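Local structure of cytochrome P450 monooxygenase (Rhodococcus sp. ECU0066, 6KBH) at residues A[66-71]-A[77-82]; A[291-296]-A[425-430]. The protein probably acts as a self-sufficient cytochrome P450 monooxygenase, passing electrons from an FMN domain through a [2Fe-2S] cluster to a heme that activates oxygen. All blocks are in the same frame, centred on the assembly; numbering follows the deposited sequence.

Contact 1. Residues A[66-71]-A[77-82]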
loop_
_atom_site.group_PDB
_atom_site.type_symbol
_atom_site.label_atom_id
_atom_site.label_comp_id
_atom_site.label_asym_id
_atom_site.label_seq_id
_atom_site.Cartn_x
_atom_site.Cartn_y
_atom_site.Cartn_z
ATOM N N PRO A 66 2.956 18.213 23.528
ATOM C CA PRO A 66 2.338 17.661 22.312
ATOM C C PRO A 66 1.134 18.447 21.819
ATOM O O PRO A 66 0.744 18.282 20.655
ATOM C CB PRO A 66 1.935 16.249 22.746
ATOM C CG PRO A 66 1.637 16.404 24.210
ATOM C CD PRO A 66 2.593 17.449 24.735
ATOM N N VAL A 67 0.529 19.282 22.664
ATOM C CA VAL A 67 -0.663 20.051 22.314
ATOM C C VAL A 67 -0.532 21.436 22.930
ATOM O O VAL A 67 -0.336 21.563 24.143
ATOM C CB VAL A 67 -1.954 19.368 22.808
ATOM C CG1 VAL A 67 -3.168 20.248 22.536
ATOM C CG2 VAL A 67 -2.120 18.013 22.158
ATOM N N PHE A 68 -0.645 22.472 22.105
ATOM C CA PHE A 68 -0.521 23.824 22.625
ATOM C C PHE A 68 -1.405 24.772 21.833
ATOM O O PHE A 68 -1.812 24.488 20.702
ATOM C CB PHE A 68 0.936 24.310 22.609
ATOM C CG PHE A 68 1.562 24.359 21.237
ATOM C CD1 PHE A 68 2.225 23.256 20.721
ATOM C CD2 PHE A 68 1.515 25.518 20.476
ATOM C CE1 PHE A 68 2.817 23.302 19.470
ATOM C CE2 PHE A 68 2.103 25.569 19.223
ATOM C CZ PHE A 68 2.756 24.455 18.719
ATOM N N TYR A 69 -1.704 25.908 22.458
ATOM C CA TYR A 69 -2.390 26.998 21.788
ATOM C C TYR A 69 -1.367 27.928 21.152
ATOM O O TYR A 69 -0.341 28.250 21.758
ATOM C CB TYR A 69 -3.273 27.776 22.762
ATOM C CG TYR A 69 -4.009 28.905 22.092
ATOM C CD1 TYR A 69 -5.040 28.648 21.200
ATOM C CD2 TYR A 69 -3.662 30.230 22.332
ATOM C CE1 TYR A 69 -5.715 29.675 20.569
ATOM C CE2 TYR A 69 -4.332 31.266 21.706
ATOM C CZ TYR A 69 -5.358 30.980 20.827
ATOM O OH TYR A 69 -6.030 32.000 20.198
ATOM N N SER A 70 -1.648 28.347 19.923
ATOM C CA SER A 70 -0.758 29.221 19.177
ATOM C C SER A 70 -1.354 30.617 19.136
ATOM O O SER A 70 -2.498 30.768 18.686
ATOM C CB SER A 70 -0.545 28.683 17.762
ATOM O OG SER A 70 0.114 29.628 16.939
ATOM N N PRO A 71 -0.676 31.647 19.654
ATOM C CA PRO A 71 -1.222 33.008 19.511
ATOM C C PRO A 71 -1.135 33.568 18.101
ATOM O O PRO A 71 -2.055 34.282 17.685
ATOM C CB PRO A 71 -0.382 33.820 20.505
ATOM C CG PRO A 71 0.000 32.822 21.546
ATOM C CD PRO A 71 0.257 31.550 20.787
ATOM N N VAL A 77 -2.554 23.424 18.343
ATOM C CA VAL A 77 -1.640 22.647 17.514
ATOM C C VAL A 77 -1.464 21.269 18.134
ATOM O O VAL A 77 -1.235 21.149 19.344
ATOM C CB VAL A 77 -0.284 23.353 17.354
ATOM C CG1 VAL A 77 0.591 22.609 16.359
ATOM C CG2 VAL A 77 -0.489 24.787 16.917
ATOM N N VAL A 78 -1.568 20.234 17.302
ATOM C CA VAL A 78 -1.460 18.844 17.727
ATOM C C VAL A 78 -0.336 18.197 16.936
ATOM O O VAL A 78 -0.300 18.281 15.704
ATOM C CB VAL A 78 -2.783 18.085 17.540
ATOM C CG1 VAL A 78 -2.643 16.643 18.016
ATOM C CG2 VAL A 78 -3.892 18.794 18.296
ATOM N N THR A 79 0.569 17.540 17.648
ATOM C CA THR A 79 1.906 17.308 17.142
ATOM C C THR A 79 2.295 15.837 17.045
ATOM O O THR A 79 3.011 15.485 16.104
ATOM C CB THR A 79 2.894 18.094 18.018
ATOM O OG1 THR A 79 2.872 19.474 17.623
ATOM C CG2 THR A 79 4.290 17.578 17.932
ATOM N N ARG A 80 1.768 14.957 17.900
ATOM C CA ARG A 80 2.204 13.565 17.931
ATOM C C ARG A 80 1.231 12.637 17.194
ATOM O O ARG A 80 0.029 12.899 17.107
ATOM C CB ARG A 80 2.404 13.112 19.381
ATOM C CG ARG A 80 3.509 13.910 20.061
ATOM C CD ARG A 80 4.215 13.177 21.186
ATOM N NE ARG A 80 3.453 13.187 22.427
ATOM C CZ ARG A 80 4.006 13.219 23.635
ATOM N NH1 ARG A 80 5.325 13.261 23.763
ATOM N NH2 ARG A 80 3.238 13.223 24.715
ATOM N N TYR A 81 1.774 11.527 16.685
ATOM C CA TYR A 81 1.109 10.729 15.654
ATOM C C TYR A 81 -0.119 9.991 16.184
ATOM O O TYR A 81 -1.149 9.932 15.498
ATOM C CB TYR A 81 2.131 9.764 15.043
ATOM C CG TYR A 81 1.591 8.650 14.166
ATOM C CD1 TYR A 81 1.141 7.459 14.715
ATOM C CD2 TYR A 81 1.597 8.770 12.779
ATOM C CE1 TYR A 81 0.669 6.444 13.924
ATOM C CE2 TYR A 81 1.124 7.750 11.977
ATOM C CZ TYR A 81 0.666 6.589 12.558
ATOM O OH TYR A 81 0.194 5.563 11.779
ATOM N N GLU A 82 -0.036 9.418 17.388
ATOM C CA GLU A 82 -1.229 8.836 17.998
ATOM C C GLU A 82 -2.343 9.875 18.093
ATOM O O GLU A 82 -3.510 9.576 17.815
ATOM C CB GLU A 82 -0.910 8.284 19.392
ATOM C CG GLU A 82 -0.171 6.929 19.489
ATOM C CD GLU A 82 -0.575 5.902 18.437
ATOM O OE1 GLU A 82 -1.543 5.147 18.676
ATOM O OE2 GLU A 82 0.082 5.832 17.375
#
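F68 and V77 form an antiparallel hydrogen-bonded pair, and each backbone satisfies the other. V77 N donates to F68 O at 2.7 Å, almost straight at 174°. F68 N returns the bond to V77 O at 3.1 Å. V77 O also receives a CA-H contact from V67 CA at 3.2 Å. One residue further, V67 and V78 make a non-hydrogen-bonded pair. P66 O receives a weak bond from T79 N, bent to 126°, where the strand pairing ends.

The F68 side chain takes the crowded position between its own N and carbonyl carbon (chi1 61°). This lays the ring beside V77, whose CB sits over one face, 3.7 Å from the ring centroid, as a CH-pi contact. On the V67 side of the sheet the valines touch more lightly, with V67 CG2 4.3 Å from V78 CG2. P66 lies over one face of the R80 guanidinium, with P66 CB 3.4 Å from R80 NE. Other polar atoms are satisfied elsewhere: R80 NH1 hydrogen-bonds to R62 O, T79 OG1 to S61 OG, and T79 O accepts from S359 OG.

The hairpin lies at one end of the mixed P450 sheet, with 67-69 as its outermost strand. Helix 59-64 leads into it and helix 81-89 leaves it. V78 uses its backbone to pair with L354 and V356, joining the hairpin to strand 352-355.

Contact 2. Residues A[291-296]-A[425-430]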
loop_
_atom_site.group_PDB
_atom_site.type_symbol
_atom_site.label_atom_id
_atom_site.label_comp_id
_atom_site.label_asym_id
_atom_site.label_seq_id
_atom_site.Cartn_x
_atom_site.Cartn_y
_atom_site.Cartn_z
ATOM N N SER A 291 5.279 15.026 -5.904
ATOM C CA SER A 291 6.285 14.717 -6.911
ATOM C C SER A 291 7.561 15.508 -6.666
ATOM O O SER A 291 8.656 14.942 -6.563
ATOM C CB SER A 291 5.733 15.028 -8.301
ATOM O OG SER A 291 4.470 14.436 -8.527
ATOM N N ALA A 292 7.425 16.832 -6.564
ATOM C CA ALA A 292 8.586 17.700 -6.404
ATOM C C ALA A 292 9.342 17.390 -5.120
ATOM O O ALA A 292 10.577 17.333 -5.119
ATOM C CB ALA A 292 8.146 19.162 -6.439
ATOM N N ASN A 293 8.620 17.183 -4.015
ATOM C CA ASN A 293 9.281 16.823 -2.763
ATOM C C ASN A 293 10.104 15.553 -2.926
ATOM O O ASN A 293 11.291 15.521 -2.583
ATOM C CB ASN A 293 8.251 16.644 -1.648
ATOM C CG ASN A 293 7.520 17.921 -1.319
ATOM O OD1 ASN A 293 8.054 19.014 -1.492
ATOM N ND2 ASN A 293 6.291 17.792 -0.842
ATOM N N ALA A 294 9.487 14.498 -3.466
ATOM C CA ALA A 294 10.165 13.211 -3.585
ATOM C C ALA A 294 11.419 13.315 -4.444
ATOM O O ALA A 294 12.468 12.762 -4.093
ATOM C CB ALA A 294 9.206 12.167 -4.157
ATOM N N LEU A 295 11.334 14.020 -5.571
ATOM C CA LEU A 295 12.509 14.176 -6.422
ATOM C C LEU A 295 13.601 14.987 -5.731
ATOM O O LEU A 295 14.783 14.632 -5.808
ATOM C CB LEU A 295 12.107 14.810 -7.748
ATOM C CG LEU A 295 11.784 13.757 -8.803
ATOM C CD1 LEU A 295 10.983 14.361 -9.932
ATOM C CD2 LEU A 295 13.069 13.133 -9.316
ATOM N N ARG A 296 13.232 16.073 -5.046
ATOM C CA ARG A 296 14.222 16.796 -4.251
ATOM C C ARG A 296 14.783 15.904 -3.149
ATOM O O ARG A 296 15.999 15.839 -2.946
ATOM C CB ARG A 296 13.601 18.067 -3.660
ATOM C CG ARG A 296 14.611 19.107 -3.175
ATOM C CD ARG A 296 14.929 18.918 -1.698
ATOM N NE ARG A 296 15.779 19.970 -1.143
ATOM C CZ ARG A 296 15.375 20.858 -0.239
ATOM N NH1 ARG A 296 14.127 20.829 0.209
ATOM N NH2 ARG A 296 16.217 21.773 0.224
ATOM N N PHE A 425 15.735 26.396 -1.954
ATOM C CA PHE A 425 14.371 25.977 -2.244
ATOM C C PHE A 425 13.402 26.824 -1.432
ATOM O O PHE A 425 13.465 26.842 -0.197
ATOM C CB PHE A 425 14.188 24.490 -1.949
ATOM C CG PHE A 425 14.947 23.598 -2.887
ATOM C CD1 PHE A 425 14.444 23.308 -4.145
ATOM C CD2 PHE A 425 16.173 23.065 -2.519
ATOM C CE1 PHE A 425 15.141 22.495 -5.014
ATOM C CE2 PHE A 425 16.872 22.247 -3.380
ATOM C CZ PHE A 425 16.357 21.963 -4.632
ATOM N N THR A 426 12.514 27.523 -2.135
ATOM C CA THR A 426 11.521 28.400 -1.534
ATOM C C THR A 426 10.161 27.716 -1.564
ATOM O O THR A 426 9.764 27.156 -2.593
ATOM C CB THR A 426 11.459 29.736 -2.278
ATOM O OG1 THR A 426 10.823 29.540 -3.547
ATOM C CG2 THR A 426 12.862 30.278 -2.520
ATOM N N TYR A 427 9.456 27.752 -0.434
ATOM C CA TYR A 427 8.137 27.143 -0.306
ATOM C C TYR A 427 7.139 28.184 0.178
ATOM O O TYR A 427 7.423 28.938 1.115
ATOM C CB TYR A 427 8.174 25.929 0.644
ATOM C CG TYR A 427 9.291 24.951 0.330
ATOM C CD1 TYR A 427 10.591 25.183 0.762
ATOM C CD2 TYR A 427 9.050 23.810 -0.429
ATOM C CE1 TYR A 427 11.615 24.303 0.456
ATOM C CE2 TYR A 427 10.069 22.923 -0.737
ATOM C CZ TYR A 427 11.347 23.177 -0.295
ATOM O OH TYR A 427 12.357 22.295 -0.604
ATOM N N LEU A 428 5.966 28.199 -0.453
ATOM C CA LEU A 428 4.995 29.264 -0.235
ATOM C C LEU A 428 4.534 29.287 1.218
ATOM O O LEU A 428 4.216 28.232 1.779
ATOM C CB LEU A 428 3.795 29.082 -1.157
ATOM C CG LEU A 428 4.035 29.416 -2.626
ATOM C CD1 LEU A 428 2.821 29.036 -3.458
ATOM C CD2 LEU A 428 4.362 30.888 -2.780
ATOM N N PRO A 429 4.464 30.462 1.850
ATOM C CA PRO A 429 4.045 30.529 3.254
ATOM C C PRO A 429 2.572 30.212 3.449
ATOM O O PRO A 429 1.701 30.991 3.051
ATOM C CB PRO A 429 4.360 31.982 3.639
ATOM C CG PRO A 429 4.270 32.733 2.352
ATOM C CD PRO A 429 4.751 31.794 1.287
ATOM N N ASN A 430 2.288 29.074 4.073
ATOM C CA ASN A 430 0.924 28.640 4.346
ATOM C C ASN A 430 0.986 27.556 5.414
ATOM O O ASN A 430 2.062 27.057 5.759
ATOM C CB ASN A 430 0.219 28.149 3.075
ATOM C CG ASN A 430 0.712 26.788 2.606
ATOM O OD1 ASN A 430 0.449 25.765 3.234
ATOM N ND2 ASN A 430 1.444 26.777 1.498
#
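F425 lays one ring face against the aliphatic part of R296. R296 CG lies over that face, 3.9 Å from the ring centroid, which makes a CH-pi contact. Further along the same side chain, R296 NE comes 3.4 Å from F425 CE2. The rim of the F425 ring lies over one face of the guanidinium, with F425 CG above its centre. The two planes are 50° apart, so the groups are tilted rather than stacked flat. R296 leaves the helix with CG anti to its backbone N (chi1 -162°) and bends at chi2, which carries the chain across F425.

Y427, two residues on from F425, crosses R296 obliquely, with the guanidinium and ring planes 28° apart. R296 NH1 lies at the edge of the Y427 ring, near its plane. The very close approach of that nitrogen to the phenol oxygen is doubtful at this resolution.

The firmer polar partners lie outside the two segments. R296 NE makes a salt bridge to E300, one helical turn on. That would partly balance its charge beside the aromatic rings. Y427 offers its ring to R434 in a cation-pi contact. N293 gives ND2 to R434 O, while its OD1 skirts Y427, 4.5 Å from CE2.

Helix 284-300 forms the C-terminal part of the long P450 helix that passes near the heme. It begins at the HETT sequence, which matches the acid-threonine motif of the family. Here the helix meets the loop between strands 418-419 and 440-442, late in the P450 part of the chain.

In the fold
Both contacts belong to the heme-bearing P450 part of the chain. Their centres lie about 23 Å apart and they do not touch. Contact 1 is buried and local: it joins neighbouring strands of one hairpin. Contact 2 is only partly buried and brings together segments 129 residues apart, a helix and an irregular loop. The chemistry follows. Backbone bonds hold 66-71 to 77-82, with apolar side chains filling in. Between 291-296 and 425-430 an arginine packed on F425 carries most of the contact, with Y427 beside it. No secondary-structure element is shared. In both, an arginine packs across the contact while its main polar partner lies outside it.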